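Putative retaining b-glycosidase (Saccharophagus degradans, PDB 5A95) probably hydrolyses beta-glucans of mixed beta-1,3 and beta-1,4 linkage, as a retaining beta-glucanase of glycoside hydrolase family 5. Local coordinates at residues G70-D75 and T101-I106; L137-H142 and A182-F187; L292-P297 and A353-V358. The protein carries 1 engineered substitution. All coordinates share one frame; numbering follows the deposited sequence. Where two conformers were deposited one is given.

Contact 1. Residues G70-D75 and T101-I106; sequences GVNIAD and TIRLPI
R103 and N72 form the side-chain hydrogen bond of this contact. R103 NH1 donates to N72 OD1 at 2.8 Å. The bond is nearly straight, 170° at the hydrogen. OD1 meets the edge of the guanidinium group within its plane, and the amide plane stands at 90° to that plane. R103 has CG anti to the backbone N (chi1 178°), which lays its extended chain along N72, with R103 CD 3.2 Å from N72 OD1. Other bonds fix the guanidinium further. NE makes a salt bridge with E185, and NH1 and NH2 are held by Q291 and N188. N72 ND2 bonds to the backbone oxygens of T290 and V329, which sets the rotation of the amide.

The backbones pair in parallel. R103 N donates to V71 O at 2.9 Å. R103 O takes I73 N at 3.2 Å, and V71 N reaches T101 O at a longer 3.3 Å. Farther on, D75 is the N-cap of the next helix. Its cap bond, to G77 N, is weak, and S110 and Y119 are stronger partners of its carboxylate.

On the face holding V71 and I102 the contact is apolar. I73 CG1 lies 3.9 Å from I102 CG2, and the two side chains meet at a slant. V71, I73 and I102 all pack on helix 87-96.

Two neighbouring parallel strands joined through a packed helix form a beta-alpha-beta unit. It belongs to the (beta/alpha)8 barrel of family 5, with N72 and R103 on the face away from helix 87-96 and the side chain of R103 about 6 Å from a bound glucose.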
loop_
_atom_site.group_PDB
_atom_site.type_symbol
_atom_site.label_atom_id
_atom_site.label_comp_id
_atom_site.label_asym_id
_atom_site.label_seq_id
_atom_site.Cartn_x
_atom_site.Cartn_y
_atom_site.Cartn_z
ATOM N N GLY A 70 -16.813 -30.603 -10.494
ATOM C CA GLY A 70 -16.088 -30.251 -11.707
ATOM C C GLY A 70 -14.599 -30.181 -11.534
ATOM O O GLY A 70 -14.013 -30.937 -10.755
ATOM N N VAL A 71 -13.991 -29.261 -12.279
ATOM C CA VAL A 71 -12.550 -29.180 -12.377
ATOM C C VAL A 71 -12.086 -27.728 -12.385
ATOM O O VAL A 71 -12.830 -26.822 -12.768
ATOM C CB VAL A 71 -11.998 -29.864 -13.647
ATOM C CG1 VAL A 71 -12.475 -31.299 -13.736
ATOM C CG2 VAL A 71 -12.403 -29.125 -14.911
ATOM N N ASN A 72 -10.833 -27.540 -11.963
ATOM C CA ASN A 72 -10.028 -26.386 -12.331
ATOM C C ASN A 72 -9.517 -26.536 -13.740
ATOM O O ASN A 72 -9.162 -27.647 -14.159
ATOM C CB ASN A 72 -8.804 -26.314 -11.415
ATOM C CG ASN A 72 -9.139 -25.844 -10.027
ATOM O OD1 ASN A 72 -9.133 -24.644 -9.783
ATOM N ND2 ASN A 72 -9.470 -26.765 -9.130
ATOM N N ILE A 73 -9.396 -25.411 -14.434
ATOM C CA ILE A 73 -8.535 -25.295 -15.592
ATOM C C ILE A 73 -7.442 -24.312 -15.206
ATOM O O ILE A 73 -7.468 -23.737 -14.102
ATOM C CB ILE A 73 -9.295 -24.858 -16.851
ATOM C CG1 ILE A 73 -9.998 -23.513 -16.640
ATOM C CG2 ILE A 73 -10.276 -25.952 -17.282
ATOM C CD1 ILE A 73 -10.648 -22.954 -17.893
ATOM N N ALA A 74 -6.441 -24.160 -16.062
ATOM C CA ALA A 74 -5.357 -23.230 -15.779
ATOM C C ALA A 74 -5.811 -21.766 -15.893
ATOM O O ALA A 74 -6.888 -21.455 -16.399
ATOM C CB ALA A 74 -4.147 -23.491 -16.693
ATOM N N ASP A 75 -4.943 -20.861 -15.434
ATOM C CA ASP A 75 -5.166 -19.432 -15.611
ATOM C C ASP A 75 -5.398 -19.091 -17.093
ATOM O O ASP A 75 -4.756 -19.641 -17.986
ATOM C CB ASP A 75 -3.950 -18.657 -15.081
ATOM C CG ASP A 75 -4.046 -17.181 -15.309
ATOM O OD1 ASP A 75 -3.571 -16.723 -16.371
ATOM O OD2 ASP A 75 -4.531 -16.456 -14.406
ATOM N N THR A 101 -19.359 -27.627 -13.216
ATOM C CA THR A 101 -18.623 -26.473 -12.692
ATOM C C THR A 101 -17.208 -26.445 -13.219
ATOM O O THR A 101 -16.545 -27.480 -13.292
ATOM C CB THR A 101 -18.555 -26.556 -11.139
ATOM O OG1 THR A 101 -19.870 -26.574 -10.598
ATOM C CG2 THR A 101 -17.834 -25.360 -10.548
ATOM N N ILE A 102 -16.736 -25.250 -13.557
ATOM C CA ILE A 102 -15.332 -25.005 -13.804
ATOM C C ILE A 102 -14.854 -23.902 -12.866
ATOM O O ILE A 102 -15.527 -22.869 -12.725
ATOM C CB ILE A 102 -15.087 -24.591 -15.261
ATOM C CG1 ILE A 102 -15.392 -25.781 -16.169
ATOM C CG2 ILE A 102 -13.642 -24.138 -15.476
ATOM C CD1 ILE A 102 -15.345 -25.492 -17.653
ATOM N N ARG A 103 -13.709 -24.135 -12.223
ATOM C CA ARG A 103 -13.036 -23.129 -11.390
ATOM C C ARG A 103 -11.925 -22.475 -12.207
ATOM O O ARG A 103 -11.093 -23.173 -12.809
ATOM C CB ARG A 103 -12.467 -23.757 -10.136
ATOM C CG ARG A 103 -11.710 -22.816 -9.205
ATOM C CD ARG A 103 -11.428 -23.533 -7.910
ATOM N NE ARG A 103 -10.739 -22.802 -6.853
ATOM C CZ ARG A 103 -9.456 -22.917 -6.515
ATOM N NH1 ARG A 103 -8.585 -23.536 -7.304
ATOM N NH2 ARG A 103 -9.024 -22.387 -5.368
ATOM N N LEU A 104 -11.923 -21.145 -12.221
ATOM C CA LEU A 104 -10.938 -20.338 -12.940
ATOM C C LEU A 104 -9.960 -19.753 -11.919
ATOM O O LEU A 104 -10.360 -18.891 -11.147
ATOM C CB LEU A 104 -11.628 -19.192 -13.694
ATOM C CG LEU A 104 -12.688 -19.532 -14.742
ATOM C CD1 LEU A 104 -13.156 -18.252 -15.448
ATOM C CD2 LEU A 104 -12.143 -20.523 -15.749
ATOM N N PRO A 105 -8.698 -20.217 -11.909
ATOM C CA PRO A 105 -7.729 -19.729 -10.927
ATOM C C PRO A 105 -7.024 -18.503 -11.477
ATOM O O PRO A 105 -5.993 -18.614 -12.163
ATOM C CB PRO A 105 -6.778 -20.916 -10.761
ATOM C CG PRO A 105 -6.771 -21.573 -12.095
ATOM C CD PRO A 105 -8.161 -21.379 -12.667
ATOM N N ILE A 106 -7.559 -17.328 -11.154
ATOM C CA ILE A 106 -7.078 -16.068 -11.686
ATOM C C ILE A 106 -5.861 -15.633 -10.910
ATOM O O ILE A 106 -5.955 -15.256 -9.749
ATOM C CB ILE A 106 -8.194 -15.021 -11.667
ATOM C CG1 ILE A 106 -9.345 -15.512 -12.555
ATOM C CG2 ILE A 106 -7.681 -13.647 -12.102
ATOM C CD1 ILE A 106 -10.700 -14.921 -12.267
#

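Contact 2. Residues L137-H142 and A182-F187; sequences LILDWH and AVYELF. With BGC (beta-D-glucopyranose), chain D.
I138 and V183 stand side by side, pointing the same way from adjacent strands. The two branches of I138 divide the space. CG1 lies against V183 CB at 3.9 Å. CG2 fits the notch between V183 CG1 and the carboxylate of E185, with OE1 3.6 Å from it. E185 is fully extended, CG anti to its backbone N (chi1 -178°), and this brings the carboxylate beside I138 CG2 and within reach of R103, its salt-bridge partner. D140 runs beside E185, with the two carboxylate planes turned 36° apart.

The strands are parallel neighbours in the (beta/alpha)8 barrel, joined through helix 161-174. The pairing follows a regular ladder, and E185 N to L139 O, at 2.8 Å, is its shortest rung. On the opposite face L139 CD1 approaches Y184 CE1 loosely at 4.3 Å, and both side chains also meet I171 of that helix.

At the C-terminal end of the strands W141 sets its CB 3.5 Å from L186 O. This carbonyl lies at the indole edge, near its plane, while F167 stacks with the ring and T164 takes NE1.

H142 belongs to the glycan pocket. ND1 bonds to the syn lone pair of D140 OD2 at 2.6 Å, and NE2 donates to glucose O3 at 3.0 Å. Replacing H142 with alanine would probably leave O3 without this donor and free the D140 carboxylate to turn. H107 stacks with the imidazole ring.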
loop_
_atom_site.group_PDB
_atom_site.type_symbol
_atom_site.label_atom_id
_atom_site.label_comp_id
_atom_site.label_asym_id
_atom_site.label_seq_id
_atom_site.Cartn_x
_atom_site.Cartn_y
_atom_site.Cartn_z
ATOM N N LEU A 137 -19.514 -21.284 -12.991
ATOM C CA LEU A 137 -18.144 -20.887 -12.736
ATOM C C LEU A 137 -17.932 -20.555 -11.270
ATOM O O LEU A 137 -18.761 -19.902 -10.638
ATOM C CB LEU A 137 -17.777 -19.662 -13.573
ATOM C CG LEU A 137 -17.806 -19.906 -15.083
ATOM C CD1 LEU A 137 -17.672 -18.573 -15.802
ATOM C CD2 LEU A 137 -16.686 -20.845 -15.509
ATOM N N ILE A 138 -16.763 -20.954 -10.779
ATOM C CA ILE A 138 -16.180 -20.448 -9.546
ATOM C C ILE A 138 -15.031 -19.533 -9.960
ATOM O O ILE A 138 -14.110 -19.984 -10.636
ATOM C CB ILE A 138 -15.662 -21.588 -8.655
ATOM C CG1 ILE A 138 -16.800 -22.541 -8.252
ATOM C CG2 ILE A 138 -14.921 -21.010 -7.444
ATOM C CD1 ILE A 138 -16.344 -23.714 -7.430
ATOM N N LEU A 139 -15.069 -18.266 -9.548
ATOM C CA LEU A 139 -13.975 -17.365 -9.816
ATOM C C LEU A 139 -13.111 -17.307 -8.576
ATOM O O LEU A 139 -13.586 -16.974 -7.485
ATOM C CB LEU A 139 -14.476 -15.969 -10.184
ATOM C CG LEU A 139 -15.399 -15.902 -11.396
ATOM C CD1 LEU A 139 -15.786 -14.461 -11.711
ATOM C CD2 LEU A 139 -14.815 -16.595 -12.618
ATOM N N ASP A 140 -11.840 -17.655 -8.757
ATOM C CA ASP A 140 -10.877 -17.831 -7.670
ATOM C C ASP A 140 -9.765 -16.798 -7.821
ATOM O O ASP A 140 -9.064 -16.757 -8.825
ATOM C CB ASP A 140 -10.361 -19.275 -7.755
ATOM C CG ASP A 140 -8.982 -19.491 -7.187
ATOM O OD1 ASP A 140 -8.572 -18.840 -6.224
ATOM O OD2 ASP A 140 -8.270 -20.362 -7.755
ATOM N N TRP A 141 -9.649 -15.911 -6.832
ATOM C CA TRP A 141 -8.516 -14.998 -6.793
ATOM C C TRP A 141 -7.326 -15.799 -6.242
ATOM O O TRP A 141 -7.219 -16.094 -5.038
ATOM C CB TRP A 141 -8.876 -13.797 -5.933
ATOM C CG TRP A 141 -7.817 -12.711 -5.844
ATOM C CD1 TRP A 141 -7.249 -12.233 -4.690
ATOM C CD2 TRP A 141 -7.255 -11.942 -6.915
ATOM N NE1 TRP A 141 -6.372 -11.223 -4.976
ATOM C CE2 TRP A 141 -6.360 -11.023 -6.332
ATOM C CE3 TRP A 141 -7.417 -11.922 -8.310
ATOM C CZ2 TRP A 141 -5.652 -10.082 -7.090
ATOM C CZ3 TRP A 141 -6.700 -10.980 -9.060
ATOM C CH2 TRP A 141 -5.820 -10.096 -8.457
ATOM N N HIS A 142 -6.488 -16.217 -7.167
ATOM C CA HIS A 142 -5.590 -17.338 -6.920
ATOM C C HIS A 142 -4.229 -16.855 -6.423
ATOM O O HIS A 142 -3.236 -16.811 -7.156
ATOM C CB HIS A 142 -5.472 -18.211 -8.153
ATOM C CG HIS A 142 -4.910 -19.553 -7.877
ATOM N ND1 HIS A 142 -5.684 -20.612 -7.482
ATOM C CD2 HIS A 142 -3.637 -20.007 -7.908
ATOM C CE1 HIS A 142 -4.916 -21.668 -7.314
ATOM N NE2 HIS A 142 -3.669 -21.329 -7.566
ATOM N N ALA A 182 -21.233 -18.302 -10.030
ATOM C CA ALA A 182 -21.900 -18.728 -8.820
ATOM C C ALA A 182 -21.161 -18.386 -7.545
ATOM O O ALA A 182 -21.790 -18.086 -6.543
ATOM C CB ALA A 182 -22.194 -20.210 -8.873
ATOM N N VAL A 183 -19.834 -18.517 -7.546
ATOM C CA VAL A 183 -19.038 -18.485 -6.320
ATOM C C VAL A 183 -17.848 -17.557 -6.526
ATOM O O VAL A 183 -17.152 -17.621 -7.561
ATOM C CB VAL A 183 -18.531 -19.903 -5.975
ATOM C CG1 VAL A 183 -17.662 -19.893 -4.734
ATOM C CG2 VAL A 183 -19.681 -20.879 -5.808
ATOM N N TYR A 184 -17.643 -16.676 -5.550
ATOM C CA TYR A 184 -16.500 -15.766 -5.492
ATOM C C TYR A 184 -15.582 -16.264 -4.383
ATOM O O TYR A 184 -15.860 -16.115 -3.199
ATOM C CB TYR A 184 -16.935 -14.326 -5.212
ATOM C CG TYR A 184 -17.700 -13.651 -6.331
ATOM C CD1 TYR A 184 -17.856 -14.233 -7.572
ATOM C CD2 TYR A 184 -18.223 -12.393 -6.171
ATOM C CE1 TYR A 184 -18.534 -13.606 -8.583
ATOM C CE2 TYR A 184 -18.925 -11.760 -7.182
ATOM C CZ TYR A 184 -19.104 -12.384 -8.389
ATOM O OH TYR A 184 -19.787 -11.822 -9.442
ATOM N N GLU A 185 -14.497 -16.924 -4.808
ATOM C CA GLU A 185 -13.532 -17.534 -3.871
ATOM C C GLU A 185 -12.457 -16.491 -3.583
ATOM O O GLU A 185 -11.574 -16.247 -4.394
ATOM C CB GLU A 185 -12.989 -18.810 -4.444
ATOM C CG GLU A 185 -12.012 -19.529 -3.525
ATOM C CD GLU A 185 -11.696 -20.935 -3.999
ATOM O OE1 GLU A 185 -12.137 -21.274 -5.118
ATOM O OE2 GLU A 185 -10.984 -21.678 -3.275
ATOM N N LEU A 186 -12.570 -15.877 -2.421
ATOM C CA LEU A 186 -11.956 -14.597 -2.109
ATOM C C LEU A 186 -10.426 -14.594 -2.134
ATOM O O LEU A 186 -9.830 -13.601 -2.544
ATOM C CB LEU A 186 -12.426 -14.109 -0.738
ATOM C CG LEU A 186 -13.954 -13.977 -0.579
ATOM C CD1 LEU A 186 -14.279 -13.407 0.806
ATOM C CD2 LEU A 186 -14.574 -13.139 -1.679
ATOM N N PHE A 187 -9.823 -15.694 -1.670
ATOM C CA PHE A 187 -8.362 -15.792 -1.578
ATOM C C PHE A 187 -8.010 -17.271 -1.494
ATOM O O PHE A 187 -8.168 -17.897 -0.445
ATOM C CB PHE A 187 -7.829 -15.034 -0.367
ATOM C CG PHE A 187 -6.326 -14.921 -0.361
ATOM C CD1 PHE A 187 -5.544 -15.958 0.106
ATOM C CD2 PHE A 187 -5.702 -13.765 -0.794
ATOM C CE1 PHE A 187 -4.151 -15.847 0.102
ATOM C CE2 PHE A 187 -4.339 -13.655 -0.805
ATOM C CZ PHE A 187 -3.563 -14.693 -0.362
HETATM C C2 BGC D . -1.633 -24.361 -5.455
HETATM C C3 BGC D . -1.593 -24.655 -6.953
HETATM C C4 BGC D . -0.498 -25.690 -7.238
HETATM C C5 BGC D . -0.720 -26.922 -6.382
HETATM C C6 BGC D . 0.311 -27.996 -6.630
HETATM C C1 BGC D . -1.554 -25.603 -4.572
HETATM O O1 BGC D . -1.107 -25.322 -3.270
HETATM O O2 BGC D . -2.825 -23.551 -5.142
HETATM O O3 BGC D . -1.423 -23.379 -7.648
HETATM O O4 BGC D . -0.376 -26.107 -8.606
HETATM O O5 BGC D . -0.574 -26.503 -5.028
HETATM O O6 BGC D . 0.080 -28.979 -5.619
#

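Contact 3. Residues L292-P297 and A353-V358; sequences LGWVQP and AFFKQV
W294 presents the edge of its six-membered ring to the face of F354. This is an offset edge-to-face pair, with ring centroids 5.6 Å apart and planes at 63°. The nearest atoms are W294 CH2 and F354 CD2, at 3.7 Å. F354 comes at the tip of the indole, near its plane, and the two side chains cross at about a right angle.

The opposite face of F354 takes V358 CG2, 3.9 Å above the ring plane and offset toward the rim. V358 is one helical turn further on, and its N bonds to F354 O. F354 has CG opposite its backbone N (chi1 170°), a setting that brings the ring up to the indole tip. F354 in turn covers a face of F355: its CD2 sits 3.8 Å above the centre of that ring.

F355 meets the loop with its far end. Its CE2 is 3.8 Å from W294 CZ3, and the planes of these two rings lie at 58°. This pair is oblique. On the next atom of the ring, F355 CZ is 3.9 Å from L292 CD1. Together W294, F354 and F355 make an aromatic cluster.

G293 passes beside F355, with CA 4.3 Å from CE2. Its backbone angles would jam a CB against the preceding carbonyl oxygen.

The loop follows strand 287-289, and helix 350-363 is the last helix of the chain. Q351, from the first turn of this helix, bonds to W294 N. Helix 312-323 also packs here: Y312 touches L292 and W294, and V317 touches F354. V358 reaches Y327 and F355 reaches V329 of barrel strand 326-329, where L292 of the loop also touches Y327.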
loop_
_atom_site.group_PDB
_atom_site.type_symbol
_atom_site.label_atom_id
_atom_site.label_comp_id
_atom_site.label_asym_id
_atom_site.label_seq_id
_atom_site.Cartn_x
_atom_site.Cartn_y
_atom_site.Cartn_z
ATOM N N LEU A 292 -8.262 -30.540 -4.933
ATOM C CA LEU A 292 -7.995 -31.891 -4.458
ATOM C C LEU A 292 -7.394 -32.644 -5.637
ATOM O O LEU A 292 -7.526 -32.221 -6.774
ATOM C CB LEU A 292 -9.258 -32.581 -3.928
ATOM C CG LEU A 292 -10.309 -33.010 -4.932
ATOM C CD1 LEU A 292 -11.180 -34.140 -4.404
ATOM C CD2 LEU A 292 -11.191 -31.838 -5.350
ATOM N N GLY A 293 -6.801 -33.791 -5.379
ATOM C CA GLY A 293 -6.229 -34.625 -6.421
ATOM C C GLY A 293 -4.891 -35.207 -6.019
ATOM O O GLY A 293 -4.395 -34.904 -4.956
ATOM N N TRP A 294 -4.328 -36.045 -6.888
ATOM C CA TRP A 294 -3.061 -36.675 -6.593
ATOM C C TRP A 294 -2.335 -37.077 -7.852
ATOM O O TRP A 294 -2.914 -37.140 -8.927
ATOM C CB TRP A 294 -3.231 -37.940 -5.725
ATOM C CG TRP A 294 -3.591 -39.185 -6.513
ATOM C CD1 TRP A 294 -2.705 -40.141 -6.971
ATOM C CD2 TRP A 294 -4.887 -39.614 -6.979
ATOM N NE1 TRP A 294 -3.378 -41.122 -7.666
ATOM C CE2 TRP A 294 -4.714 -40.832 -7.675
ATOM C CE3 TRP A 294 -6.186 -39.100 -6.848
ATOM C CZ2 TRP A 294 -5.791 -41.522 -8.241
ATOM C CZ3 TRP A 294 -7.234 -39.794 -7.402
ATOM C CH2 TRP A 294 -7.038 -40.996 -8.087
ATOM N N VAL A 295 -1.052 -37.358 -7.670
ATOM C CA VAL A 295 -0.242 -38.064 -8.653
ATOM C C VAL A 295 0.611 -39.097 -7.920
ATOM O O VAL A 295 0.952 -38.934 -6.766
ATOM C CB VAL A 295 0.615 -37.077 -9.493
ATOM C CG1 VAL A 295 1.590 -36.306 -8.616
ATOM C CG2 VAL A 295 1.355 -37.780 -10.653
ATOM N N GLN A 296 0.987 -40.153 -8.637
ATOM C CA GLN A 296 1.926 -41.141 -8.137
ATOM C C GLN A 296 3.190 -40.462 -7.628
ATOM O O GLN A 296 3.588 -39.415 -8.144
ATOM C CB GLN A 296 2.320 -42.106 -9.264
ATOM C CG GLN A 296 1.218 -43.045 -9.674
ATOM C CD GLN A 296 0.896 -44.085 -8.623
ATOM O OE1 GLN A 296 1.807 -44.694 -8.055
ATOM N NE2 GLN A 296 -0.386 -44.296 -8.353
ATOM N N PRO A 297 3.868 -41.074 -6.639
ATOM C CA PRO A 297 5.009 -40.384 -6.045
ATOM C C PRO A 297 6.195 -40.193 -6.971
ATOM O O PRO A 297 7.013 -39.325 -6.703
ATOM C CB PRO A 297 5.394 -41.294 -4.860
ATOM C CG PRO A 297 4.775 -42.612 -5.181
ATOM C CD PRO A 297 3.503 -42.309 -5.911
ATOM N N ALA A 353 -8.790 -40.132 -15.083
ATOM C CA ALA A 353 -9.706 -41.215 -15.401
ATOM C C ALA A 353 -10.590 -41.535 -14.195
ATOM O O ALA A 353 -11.776 -41.812 -14.342
ATOM C CB ALA A 353 -8.948 -42.461 -15.831
ATOM N N PHE A 354 -9.983 -41.537 -13.007
ATOM C CA PHE A 354 -10.710 -41.842 -11.790
ATOM C C PHE A 354 -11.859 -40.834 -11.602
ATOM O O PHE A 354 -13.030 -41.206 -11.429
ATOM C CB PHE A 354 -9.765 -41.854 -10.586
ATOM C CG PHE A 354 -10.507 -41.936 -9.276
ATOM C CD1 PHE A 354 -11.089 -43.140 -8.878
ATOM C CD2 PHE A 354 -10.743 -40.801 -8.513
ATOM C CE1 PHE A 354 -11.817 -43.229 -7.724
ATOM C CE2 PHE A 354 -11.497 -40.888 -7.367
ATOM C CZ PHE A 354 -12.025 -42.090 -6.976
ATOM N N PHE A 355 -11.542 -39.542 -11.629
ATOM C CA PHE A 355 -12.554 -38.549 -11.346
ATOM C C PHE A 355 -13.561 -38.423 -12.483
ATOM O O PHE A 355 -14.714 -38.102 -12.263
ATOM C CB PHE A 355 -11.915 -37.196 -11.035
ATOM C CG PHE A 355 -11.339 -37.097 -9.650
ATOM C CD1 PHE A 355 -12.185 -37.136 -8.553
ATOM C CD2 PHE A 355 -9.990 -36.974 -9.435
ATOM C CE1 PHE A 355 -11.674 -37.046 -7.276
ATOM C CE2 PHE A 355 -9.472 -36.867 -8.153
ATOM C CZ PHE A 355 -10.320 -36.903 -7.087
ATOM N N LYS A 356 -13.114 -38.697 -13.705
ATOM C CA LYS A 356 -14.020 -38.654 -14.825
ATOM C C LYS A 356 -15.185 -39.649 -14.611
ATOM O O LYS A 356 -16.352 -39.344 -14.810
ATOM C CB LYS A 356 -13.286 -39.025 -16.125
ATOM C CG LYS A 356 -14.106 -38.822 -17.370
ATOM C CD LYS A 356 -13.268 -39.104 -18.590
ATOM C CE LYS A 356 -14.022 -38.803 -19.874
ATOM N NZ LYS A 356 -13.121 -38.975 -21.052
ATOM N N GLN A 357 -14.830 -40.875 -14.226
ATOM C CA GLN A 357 -15.838 -41.894 -13.960
ATOM C C GLN A 357 -16.768 -41.487 -12.826
ATOM O O GLN A 357 -17.971 -41.638 -12.913
ATOM C CB GLN A 357 -15.146 -43.228 -13.666
ATOM C CG GLN A 357 -16.079 -44.396 -13.384
ATOM C CD GLN A 357 -15.350 -45.742 -13.401
ATOM O OE1 GLN A 357 -14.288 -45.898 -12.827
ATOM N NE2 GLN A 357 -15.929 -46.717 -14.085
ATOM N N VAL A 358 -16.200 -40.946 -11.755
ATOM C CA VAL A 358 -16.986 -40.486 -10.611
ATOM C C VAL A 358 -17.976 -39.406 -11.021
ATOM O O VAL A 358 -19.151 -39.464 -10.683
ATOM C CB VAL A 358 -16.048 -39.969 -9.494
ATOM C CG1 VAL A 358 -16.806 -39.212 -8.415
ATOM C CG2 VAL A 358 -15.252 -41.119 -8.892
#

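Contacts 1 and 2 are both deep in the barrel, centred about 7 and 5 Å from the centre of the chain. Contact 3 lies farther out, its centre about 17 Å from the centre of the chain, still largely buried, with F354 partly exposed. The first two join strand pairs of one sheet: 101-106 and 136-144 are neighbours in it. They meet directly through the salt bridge of R103 NE to E185 OE1, 2.7 Å long. Both combine backbone ladders with buried charge near the sugar site. Contact 3 holds a loop to a helix by aromatic and apolar packing instead, and touches neither of the others; its nearest atoms are about 6 Å from contact 1.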